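Local coordinates for protein phosphatase (Thermotoga maritima, PDB 1NF2) that probably removes phosphate groups from its substrates as a magnesium-dependent phosphatase of the haloacid dehalogenase (HAD) family, at residues W102-D107 against T146-I151; D108-E113 against S126-R131; R228-N233 against E240-V245; D214-L219 against I235-E240. All blocks are in the same frame, centred on the assembly; numbering follows the deposited sequence.

Contact 1 of 4, residues W102-D107 against T146-I151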
# COMPACT_ATOMS: atom_id res chain seq x y z
N TRP A 102 -7.56 5.75 -18.93
CA TRP A 102 -7.76 5.58 -17.50
C TRP A 102 -8.23 4.19 -17.13
O TRP A 102 -8.86 3.50 -17.93
CB TRP A 102 -8.76 6.61 -16.98
CG TRP A 102 -10.11 6.50 -17.60
CD1 TRP A 102 -10.47 6.88 -18.87
CD2 TRP A 102 -11.29 5.97 -16.99
NE1 TRP A 102 -11.80 6.62 -19.07
CE2 TRP A 102 -12.33 6.06 -17.94
CE3 TRP A 102 -11.57 5.42 -15.73
CZ2 TRP A 102 -13.63 5.63 -17.67
CZ3 TRP A 102 -12.86 5.00 -15.46
CH2 TRP A 102 -13.88 5.11 -16.43
N GLN A 103 -7.92 3.81 -15.90
CA GLN A 103 -8.28 2.52 -15.35
C GLN A 103 -8.84 2.76 -13.95
O GLN A 103 -8.60 3.81 -13.36
CB GLN A 103 -7.04 1.62 -15.29
CG GLN A 103 -5.82 2.32 -14.72
CD GLN A 103 -4.57 1.47 -14.82
OE1 GLN A 103 -4.18 1.04 -15.91
NE2 GLN A 103 -3.93 1.22 -13.68
N ALA A 104 -9.57 1.79 -13.41
CA ALA A 104 -10.15 1.96 -12.09
C ALA A 104 -9.99 0.73 -11.20
O ALA A 104 -10.06 -0.40 -11.68
CB ALA A 104 -11.63 2.32 -12.21
N TYR A 105 -9.78 0.97 -9.91
CA TYR A 105 -9.64 -0.10 -8.93
C TYR A 105 -10.98 -0.22 -8.22
O TYR A 105 -11.31 0.61 -7.37
CB TYR A 105 -8.54 0.24 -7.94
CG TYR A 105 -7.14 0.05 -8.50
CD1 TYR A 105 -6.51 -1.19 -8.44
CD2 TYR A 105 -6.46 1.12 -9.08
CE1 TYR A 105 -5.23 -1.36 -8.95
CE2 TYR A 105 -5.17 0.95 -9.59
CZ TYR A 105 -4.56 -0.30 -9.51
OH TYR A 105 -3.29 -0.48 -10.00
N ILE A 106 -11.74 -1.25 -8.55
CA ILE A 106 -13.06 -1.45 -7.97
C ILE A 106 -13.22 -2.78 -7.26
O ILE A 106 -13.16 -3.84 -7.88
CB ILE A 106 -14.14 -1.35 -9.06
CG1 ILE A 106 -14.07 0.04 -9.72
CG2 ILE A 106 -15.51 -1.64 -8.48
CD1 ILE A 106 -14.88 0.14 -10.98
N ASP A 107 -13.44 -2.73 -5.95
CA ASP A 107 -13.61 -3.93 -5.16
C ASP A 107 -12.45 -4.91 -5.35
O ASP A 107 -12.66 -6.11 -5.49
CB ASP A 107 -14.93 -4.62 -5.51
CG ASP A 107 -15.98 -4.41 -4.44
OD1 ASP A 107 -15.83 -5.00 -3.35
OD2 ASP A 107 -16.93 -3.64 -4.68
N THR A 146 -11.60 2.60 -5.42
CA THR A 146 -10.56 2.83 -4.42
C THR A 146 -9.65 3.90 -5.00
O THR A 146 -9.17 4.78 -4.29
CB THR A 146 -9.73 1.56 -4.14
OG1 THR A 146 -10.61 0.51 -3.70
CG2 THR A 146 -8.69 1.83 -3.07
N LYS A 147 -9.41 3.82 -6.31
CA LYS A 147 -8.59 4.83 -6.97
C LYS A 147 -8.63 4.76 -8.49
O LYS A 147 -9.03 3.75 -9.08
CB LYS A 147 -7.14 4.78 -6.48
CG LYS A 147 -6.34 3.58 -6.89
CD LYS A 147 -4.90 3.76 -6.44
CE LYS A 147 -4.06 2.51 -6.66
NZ LYS A 147 -2.71 2.67 -6.03
N LEU A 148 -8.23 5.86 -9.11
CA LEU A 148 -8.20 5.98 -10.55
C LEU A 148 -6.76 6.20 -10.93
O LEU A 148 -5.99 6.77 -10.16
CB LEU A 148 -9.06 7.17 -11.00
CG LEU A 148 -10.53 7.03 -10.62
CD1 LEU A 148 -11.28 8.34 -10.88
CD2 LEU A 148 -11.15 5.89 -11.41
N LEU A 149 -6.40 5.76 -12.12
CA LEU A 149 -5.05 5.92 -12.59
C LEU A 149 -5.06 6.25 -14.07
O LEU A 149 -5.75 5.60 -14.85
CB LEU A 149 -4.25 4.64 -12.33
CG LEU A 149 -2.75 4.67 -12.63
CD1 LEU A 149 -2.06 3.53 -11.90
CD2 LEU A 149 -2.51 4.58 -14.12
N LEU A 150 -4.31 7.27 -14.45
CA LEU A 150 -4.21 7.67 -15.84
C LEU A 150 -2.81 7.33 -16.33
O LEU A 150 -1.83 7.50 -15.60
CB LEU A 150 -4.44 9.17 -16.01
CG LEU A 150 -5.90 9.66 -16.04
CD1 LEU A 150 -6.58 9.36 -14.72
CD2 LEU A 150 -5.91 11.15 -16.34
N ILE A 151 -2.72 6.85 -17.56
CA ILE A 151 -1.44 6.48 -18.14
C ILE A 151 -1.22 7.23 -19.47
O ILE A 151 -2.01 7.09 -20.40
CB ILE A 151 -1.36 4.95 -18.35
CG1 ILE A 151 -0.22 4.59 -19.30
CG2 ILE A 151 -2.69 4.42 -18.86
CD1 ILE A 151 1.15 4.87 -18.76
O HOH W 1 -13.61 -0.26 -4.35

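Contact 2 of 4, residues D108-E113 against S126-R131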
# COMPACT_ATOMS: atom_id res chain seq x y z
N ASP A 108 -11.25 -4.35 -5.38
CA ASP A 108 -10.03 -5.14 -5.52
C ASP A 108 -9.80 -5.79 -6.88
O ASP A 108 -9.22 -6.88 -6.96
CB ASP A 108 -9.98 -6.20 -4.41
CG ASP A 108 -8.59 -6.38 -3.84
OD1 ASP A 108 -7.82 -5.40 -3.84
OD2 ASP A 108 -8.28 -7.50 -3.38
N VAL A 109 -10.26 -5.13 -7.93
CA VAL A 109 -10.08 -5.62 -9.30
C VAL A 109 -9.70 -4.42 -10.18
O VAL A 109 -10.34 -3.37 -10.11
CB VAL A 109 -11.36 -6.28 -9.86
CG1 VAL A 109 -11.12 -6.76 -11.30
CG2 VAL A 109 -11.78 -7.45 -8.98
N LEU A 110 -8.66 -4.57 -10.98
CA LEU A 110 -8.22 -3.49 -11.86
C LEU A 110 -8.97 -3.59 -13.17
O LEU A 110 -8.97 -4.65 -13.82
CB LEU A 110 -6.72 -3.58 -12.14
CG LEU A 110 -5.94 -2.27 -12.37
CD1 LEU A 110 -4.60 -2.61 -13.01
CD2 LEU A 110 -6.72 -1.32 -13.25
N TYR A 111 -9.63 -2.50 -13.56
CA TYR A 111 -10.38 -2.45 -14.81
C TYR A 111 -9.78 -1.37 -15.71
O TYR A 111 -9.23 -0.38 -15.22
CB TYR A 111 -11.85 -2.09 -14.56
CG TYR A 111 -12.67 -3.14 -13.85
CD1 TYR A 111 -13.38 -4.09 -14.56
CD2 TYR A 111 -12.75 -3.16 -12.46
CE1 TYR A 111 -14.17 -5.04 -13.91
CE2 TYR A 111 -13.52 -4.10 -11.79
CZ TYR A 111 -14.23 -5.03 -12.52
OH TYR A 111 -15.01 -5.96 -11.85
N SER A 112 -9.88 -1.57 -17.02
CA SER A 112 -9.39 -0.61 -17.99
C SER A 112 -10.46 -0.50 -19.07
O SER A 112 -11.05 -1.50 -19.48
CB SER A 112 -8.08 -1.07 -18.62
OG SER A 112 -7.55 -0.06 -19.47
N GLU A 113 -10.72 0.72 -19.52
CA GLU A 113 -11.74 0.93 -20.54
C GLU A 113 -11.38 0.27 -21.86
O GLU A 113 -12.21 -0.40 -22.48
CB GLU A 113 -11.94 2.43 -20.77
CG GLU A 113 -13.39 2.87 -20.71
CD GLU A 113 -13.55 4.34 -21.01
OE1 GLU A 113 -14.66 4.87 -20.75
OE2 GLU A 113 -12.59 4.96 -21.51
N SER A 126 3.79 -3.61 -12.68
CA SER A 126 3.32 -3.60 -11.29
C SER A 126 2.57 -4.91 -11.02
O SER A 126 1.75 -4.99 -10.10
CB SER A 126 2.40 -2.40 -11.04
OG SER A 126 1.30 -2.38 -11.92
N ASN A 127 2.92 -5.93 -11.80
CA ASN A 127 2.32 -7.28 -11.79
C ASN A 127 1.02 -7.54 -11.03
O ASN A 127 1.01 -7.92 -9.85
CB ASN A 127 3.38 -8.36 -11.45
CG ASN A 127 4.45 -7.89 -10.49
OD1 ASN A 127 5.43 -8.59 -10.26
ND2 ASN A 127 4.26 -6.71 -9.91
N VAL A 128 -0.06 -7.35 -11.77
CA VAL A 128 -1.44 -7.52 -11.32
C VAL A 128 -2.26 -7.90 -12.57
O VAL A 128 -1.86 -7.58 -13.69
CB VAL A 128 -2.01 -6.20 -10.75
CG1 VAL A 128 -1.24 -5.79 -9.50
CG2 VAL A 128 -1.91 -5.09 -11.81
N ASP A 129 -3.39 -8.57 -12.39
CA ASP A 129 -4.26 -8.94 -13.51
C ASP A 129 -5.26 -7.80 -13.72
O ASP A 129 -5.65 -7.14 -12.75
CB ASP A 129 -5.05 -10.23 -13.21
CG ASP A 129 -4.16 -11.46 -13.13
OD1 ASP A 129 -3.29 -11.51 -12.24
OD2 ASP A 129 -4.35 -12.37 -13.95
N TYR A 130 -5.66 -7.55 -14.96
CA TYR A 130 -6.63 -6.50 -15.24
C TYR A 130 -7.72 -7.02 -16.15
O TYR A 130 -7.56 -8.05 -16.81
CB TYR A 130 -5.97 -5.27 -15.88
CG TYR A 130 -5.43 -5.51 -17.27
CD1 TYR A 130 -4.17 -6.08 -17.46
CD2 TYR A 130 -6.18 -5.16 -18.39
CE1 TYR A 130 -3.67 -6.30 -18.74
CE2 TYR A 130 -5.69 -5.38 -19.68
CZ TYR A 130 -4.43 -5.95 -19.85
OH TYR A 130 -3.93 -6.15 -21.12
N ARG A 131 -8.84 -6.30 -16.19
CA ARG A 131 -9.96 -6.69 -17.02
C ARG A 131 -10.44 -5.50 -17.84
O ARG A 131 -10.49 -4.37 -17.34
CB ARG A 131 -11.09 -7.23 -16.13
CG ARG A 131 -10.80 -8.62 -15.58
CD ARG A 131 -11.74 -9.00 -14.45
NE ARG A 131 -11.72 -10.44 -14.15
CZ ARG A 131 -10.64 -11.14 -13.82
NH1 ARG A 131 -9.45 -10.55 -13.75
NH2 ARG A 131 -10.74 -12.43 -13.55

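Contact 3 of 4, residues R228-N233 against E240-V245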
# COMPACT_ATOMS: atom_id res chain seq x y z
N ARG A 228 11.21 2.38 15.85
CA ARG A 228 11.26 2.66 14.41
C ARG A 228 12.54 2.20 13.69
O ARG A 228 13.64 2.67 13.98
CB ARG A 228 11.04 4.16 14.18
CG ARG A 228 9.75 4.67 14.80
CD ARG A 228 9.57 6.16 14.61
NE ARG A 228 10.50 6.94 15.42
CZ ARG A 228 10.38 7.13 16.73
NH1 ARG A 228 9.36 6.59 17.38
NH2 ARG A 228 11.29 7.84 17.38
N VAL A 229 12.37 1.30 12.72
CA VAL A 229 13.50 0.76 11.98
C VAL A 229 13.45 1.14 10.50
O VAL A 229 12.49 0.83 9.81
CB VAL A 229 13.53 -0.80 12.06
CG1 VAL A 229 14.83 -1.32 11.44
CG2 VAL A 229 13.41 -1.26 13.51
N ALA A 230 14.50 1.81 10.04
CA ALA A 230 14.61 2.22 8.64
C ALA A 230 15.52 1.24 7.92
O ALA A 230 16.52 0.81 8.47
CB ALA A 230 15.19 3.62 8.54
N MET A 231 15.17 0.90 6.69
CA MET A 231 15.98 -0.01 5.90
C MET A 231 17.19 0.82 5.47
O MET A 231 17.11 2.05 5.40
CB MET A 231 15.20 -0.51 4.68
CG MET A 231 13.97 -1.35 5.03
SD MET A 231 14.32 -2.60 6.33
CE MET A 231 13.46 -3.68 6.00
N GLU A 232 18.33 0.17 5.21
CA GLU A 232 19.51 0.92 4.78
C GLU A 232 19.24 1.62 3.43
O GLU A 232 19.85 2.64 3.13
CB GLU A 232 20.72 -0.00 4.64
CG GLU A 232 21.96 0.76 4.16
CD GLU A 232 23.22 -0.08 4.08
OE1 GLU A 232 24.21 0.41 3.49
OE2 GLU A 232 23.24 -1.22 4.61
N ASN A 233 18.34 1.07 2.64
CA ASN A 233 18.01 1.65 1.35
C ASN A 233 16.94 2.76 1.46
O ASN A 233 16.53 3.32 0.46
CB ASN A 233 17.52 0.55 0.39
CG ASN A 233 16.60 -0.43 1.08
OD1 ASN A 233 17.04 -1.19 1.96
ND2 ASN A 233 15.32 -0.42 0.72
N GLU A 240 16.45 9.40 9.28
CA GLU A 240 16.57 10.43 10.31
C GLU A 240 15.42 10.41 11.30
O GLU A 240 15.52 10.96 12.39
CB GLU A 240 16.68 11.81 9.66
CG GLU A 240 17.88 11.93 8.73
CD GLU A 240 17.98 13.29 8.08
OE1 GLU A 240 16.97 13.74 7.48
OE2 GLU A 240 19.06 13.91 8.15
N ALA A 241 14.32 9.76 10.93
CA ALA A 241 13.16 9.68 11.82
C ALA A 241 13.11 8.33 12.52
O ALA A 241 12.30 8.12 13.42
CB ALA A 241 11.88 9.88 11.02
N SER A 242 13.98 7.41 12.11
CA SER A 242 14.00 6.08 12.69
C SER A 242 14.83 6.05 13.97
O SER A 242 15.48 7.03 14.33
CB SER A 242 14.61 5.08 11.71
OG SER A 242 16.02 5.25 11.66
N ASP A 243 14.81 4.90 14.64
CA ASP A 243 15.61 4.71 15.85
C ASP A 243 16.86 3.94 15.46
O ASP A 243 17.96 4.22 15.94
CB ASP A 243 14.83 3.89 16.87
CG ASP A 243 13.72 4.67 17.51
OD1 ASP A 243 14.02 5.72 18.13
OD2 ASP A 243 12.55 4.25 17.39
N ILE A 244 16.68 2.97 14.56
CA ILE A 244 17.76 2.11 14.10
C ILE A 244 17.69 1.95 12.59
O ILE A 244 16.60 1.86 12.02
CB ILE A 244 17.63 0.68 14.70
CG1 ILE A 244 17.49 0.74 16.22
CG2 ILE A 244 18.85 -0.16 14.30
CD1 ILE A 244 18.71 1.27 16.94
N VAL A 245 18.84 1.92 11.93
CA VAL A 245 18.88 1.71 10.48
C VAL A 245 19.58 0.36 10.29
O VAL A 245 20.78 0.21 10.52
CB VAL A 245 19.63 2.85 9.76
CG1 VAL A 245 20.83 3.26 10.55
CG2 VAL A 245 20.04 2.40 8.35

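Contact 4 of 4, residues D214-L219 against I235-E240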
# COMPACT_ATOMS: atom_id res chain seq x y z
N ASP A 214 10.80 2.02 4.59
CA ASP A 214 11.82 2.62 3.75
C ASP A 214 11.27 3.85 3.04
O ASP A 214 12.03 4.65 2.47
CB ASP A 214 12.26 1.61 2.69
CG ASP A 214 11.22 1.45 1.58
OD1 ASP A 214 11.62 1.16 0.43
OD2 ASP A 214 10.01 1.61 1.86
N ASN A 215 9.94 3.99 3.10
CA ASN A 215 9.15 5.03 2.43
C ASN A 215 8.68 6.31 3.09
O ASN A 215 8.65 6.45 4.31
CB ASN A 215 7.87 4.41 1.86
CG ASN A 215 8.05 3.90 0.47
OD1 ASN A 215 7.12 3.35 -0.13
ND2 ASN A 215 9.24 4.08 -0.06
N GLU A 216 8.23 7.22 2.22
CA GLU A 216 7.64 8.49 2.62
C GLU A 216 6.30 8.00 3.15
O GLU A 216 5.82 8.45 4.18
CB GLU A 216 7.42 9.37 1.39
CG GLU A 216 8.00 10.76 1.49
CD GLU A 216 7.50 11.51 2.70
OE1 GLU A 216 6.27 11.51 2.93
OE2 GLU A 216 8.33 12.10 3.43
N ASN A 217 5.72 7.03 2.43
CA ASN A 217 4.46 6.41 2.81
C ASN A 217 4.51 5.75 4.19
O ASN A 217 3.52 5.76 4.93
CB ASN A 217 4.08 5.33 1.79
CG ASN A 217 3.50 5.90 0.50
OD1 ASN A 217 3.36 5.18 -0.50
ND2 ASN A 217 3.16 7.18 0.51
N ASP A 218 5.65 5.15 4.53
CA ASP A 218 5.84 4.45 5.81
C ASP A 218 6.11 5.41 6.96
O ASP A 218 5.85 5.10 8.12
CB ASP A 218 7.00 3.45 5.69
CG ASP A 218 6.74 2.37 4.66
OD1 ASP A 218 7.73 1.87 4.07
OD2 ASP A 218 5.56 2.02 4.44
N LEU A 219 6.66 6.57 6.63
CA LEU A 219 6.96 7.59 7.62
C LEU A 219 5.72 7.87 8.49
O LEU A 219 5.83 8.18 9.68
CB LEU A 219 7.40 8.86 6.87
CG LEU A 219 8.22 9.95 7.55
CD1 LEU A 219 9.47 9.36 8.19
CD2 LEU A 219 8.60 10.98 6.49
N ILE A 235 15.01 6.35 2.15
CA ILE A 235 15.41 7.71 1.80
C ILE A 235 15.93 8.35 3.08
O ILE A 235 15.61 7.91 4.19
CB ILE A 235 14.26 8.59 1.22
CG1 ILE A 235 13.15 8.77 2.26
CG2 ILE A 235 13.73 7.97 -0.07
CD1 ILE A 235 12.24 7.60 2.39
N GLU A 236 16.76 9.37 2.92
CA GLU A 236 17.37 10.09 4.02
C GLU A 236 16.38 10.50 5.11
O GLU A 236 16.64 10.30 6.30
CB GLU A 236 18.10 11.31 3.47
CG GLU A 236 17.49 11.89 2.17
CD GLU A 236 17.77 11.04 0.92
OE1 GLU A 236 18.96 10.79 0.61
OE2 GLU A 236 16.81 10.63 0.23
N LYS A 237 15.25 11.06 4.71
CA LYS A 237 14.24 11.51 5.65
C LYS A 237 13.76 10.39 6.58
O LYS A 237 13.55 10.62 7.77
CB LYS A 237 13.05 12.10 4.88
CG LYS A 237 12.13 12.96 5.73
CD LYS A 237 10.94 13.47 4.93
CE LYS A 237 10.04 14.33 5.81
NZ LYS A 237 8.74 14.67 5.15
N VAL A 238 13.57 9.19 6.05
CA VAL A 238 13.11 8.06 6.85
C VAL A 238 14.14 7.61 7.88
O VAL A 238 13.80 7.31 9.02
CB VAL A 238 12.71 6.86 5.96
CG1 VAL A 238 12.62 5.57 6.79
CG2 VAL A 238 11.36 7.15 5.31
N LYS A 239 15.41 7.58 7.47
CA LYS A 239 16.46 7.16 8.38
C LYS A 239 16.59 8.11 9.56
O LYS A 239 16.80 7.69 10.70
CB LYS A 239 17.79 7.06 7.63
CG LYS A 239 17.75 6.04 6.52
CD LYS A 239 19.13 5.52 6.16
CE LYS A 239 19.55 5.98 4.79
NZ LYS A 239 20.60 5.08 4.24
N GLU A 240 16.45 9.40 9.28
CA GLU A 240 16.57 10.43 10.31
C GLU A 240 15.42 10.41 11.30
O GLU A 240 15.52 10.96 12.39
CB GLU A 240 16.68 11.81 9.66
CG GLU A 240 17.88 11.93 8.73
CD GLU A 240 17.98 13.29 8.08
OE1 GLU A 240 16.97 13.74 7.48
OE2 GLU A 240 19.06 13.91 8.15

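Contact 1 of 4, residues W102-D107 against T146-I151
Tyr-105 and Lys-147 are swung side by side by their first torsions: the lysine CG sits between the backbone N and the carbonyl carbon (chi1 70°), whereas the tyrosine CG lies beside its own N, anti to the carbonyl carbon (chi1 -76°). The extended lysine chain then runs the same way as the ring, Lys-147 CG lying 3.3 Å from Tyr-105 CD2 and CE lying 3.5 Å from CE2. Its ammonium belongs to a salt bridge with Glu-183 and is at most weakly attracted to the ring; the phenol OH is hydrogen-bonded to Tyr-122. An alanine in place of Tyr-105 would probably leave the lysine methylenes without their aromatic neighbour and the Tyr-122 hydroxyl without this mate. Next along the same face, Gln-103 NE2 rests 3.5 Å from Leu-149 CD1. On the other face Ala-104 CB meets Leu-148 CD2 at 3.7 Å, beneath helices 85-95 and 136-143. Gln-103 and Leu-149 exchange two backbone hydrogen bonds, N to O 3.0 Å from Gln-103 and 3.2 Å from Leu-149. Further bonds run from Tyr-105 N to Lys-147 O and from Thr-146 N to Tyr-105 O (2.8 Å), and a water links Asp-107 N to Thr-146 OG1. This is an antiparallel strand pair inside the mixed sheet of the cap domain, the probable substrate-binding part of this HAD phosphatase.

Contact 2 of 4, residues D108-E113 against S126-R131
Val-109 meets Arg-131 through CG1, which lies 3.9 Å from the arginine CD, where the arginine chain passes obliquely over one methyl of the valine. At Leu-110 the side chain turns to the other face, where its CD1 methyl comes within 3.9 Å of Val-128 CG2, the two side chains crossing at about a right angle. The same CD1 also touches Tyr-130 CB at 4.1 Å. Leu-110 O takes the hydrogen bond of Arg-131 N (2.9 Å) and a CA-H...O contact from Tyr-130. Tyr-111 returns to the face of Arg-131: its CD1 is 4.2 Å from Arg-131 CB, so the ring meets the start of the arginine chain. Ser-112 continues the pairing, its N donating to Arg-131 O at 2.9 Å, while its hydroxyl is engaged by Lys-114 O. The tyrosine of the second segment, Tyr-130, leads its ring away to helix 117-125 and hydrogen-bonds Asp-115 through OH. Strands 110-112 and 130-132 run parallel, joined by helix 117-125: a beta-alpha-beta crossover that places 130-132 at one margin of the cap-domain sheet.

Contact 3 of 4, residues R228-N233 against E240-V245
Arg-228 and Asp-243 grip each other through both backbone and side chain. Arg-228 N donates to Asp-243 OD2 at 2.8 Å, using the anti lone pair of that oxygen. In return Arg-228 O accepts two bonds, from Asp-243 N (2.6 Å) and from Ile-244 N (3.1 Å). The guanidinium folds back over the same carboxylate: the arginine chain is bent at chi3 (-71°), which turns NE toward Ala-241 O, 2.9 Å away and almost in the guanidinium plane. Asp-243 OD2 lies 3.7 Å above that plane, over its centre, and OD1 is 3.5 Å from NH2, a salt bridge of charges alone since no N-H points at the oxygen. Replacing Arg-228 by an alanine would probably leave Ala-241 O without this donor, near the end of its helix, and deprive the Asp-243 carboxylate of its nearby positive charge, while the backbone bonds could persist.

Beyond this first shell, Ala-230 N donates to Ile-244 O at 2.9 Å and carries the strand pairing onward. Ala-230 CB packs on Ser-242 CB at 3.5 Å, and the serine hydroxyl is held by Lys-239 O. Val-245 CG2 reaches Glu-232 CA. Farther out, Phe-222 of helix 216-222 packs on Arg-228 and Ser-242, and Val-257 of helix 253-258 touches both Val-229 and Ile-244. Strand 227-230, helix 236-241 and strand 244-245 thus form a beta-alpha-beta unit, which ends in an outermost strand of the Rossmann-like HAD core sheet.

Contact 4 of 4, residues D214-L219 against I235-E240
Lys-237 reaches from helix 236-241 to Glu-216 and Leu-219, in the segment that holds Asp-214 and Asp-218, the acidic pair of the fourth HAD sequence motif. From CB the lysine sets out with CG anti to its backbone N (chi1 -163°), and the chain stays extended beyond. CG comes to 4.1 Å from Leu-219 CD2, and CD lies on the same methyl while passing 3.3 Å from Glu-216 OE2. CE is 3.7 Å from Leu-219 CD2, the lysine chain running roughly perpendicular to the leucine. At the tip, NZ forms a salt bridge with Glu-216 OE2 at 3.1 Å, met on the syn side and 21° out of the carboxylate plane. One residue on, Val-238 and Leu-219 lie alongside with opposed directions, CG2 of the valine 4.1 Å from CD1 of the leucine. Asp-214 binds the magnesium ion; Asp-218, also observed as a magnesium ligand of this protein though not bound to the ion in this chain, pairs its OD2 with Lys-191. The second segment also meets the backbone beside Asp-214: Ile-235 N gives a weak, long hydrogen bond of 3.4 Å to Asp-214 O, and Val-238 CG2 lies only 3.0 Å from Asn-215 O, a tight approach.

Overall arrangement
The contacts fall into two pairs on opposite sides of the chain's centre. Contacts 1 and 2 lie in the cap-domain sheet, their centres 8 Å apart, joined by a probable hydrogen bond from Ala-104 N to Tyr-111 O; contact 2 is nested within the chain loop that contact 1 closes. Contacts 3 and 4 sit in the core domain, their centres also 8 Å apart, and share helix 236-241. Between the pairs the nearest atoms, those of contacts 1 and 4, are about 9 Å apart. Contact 4 supplies Asp-214, whose side chain is about 3 Å from the magnesium ion; the side chain of Lys-147 in contact 1 comes to about 13 Å from it, consistent with a site lying between cap and core.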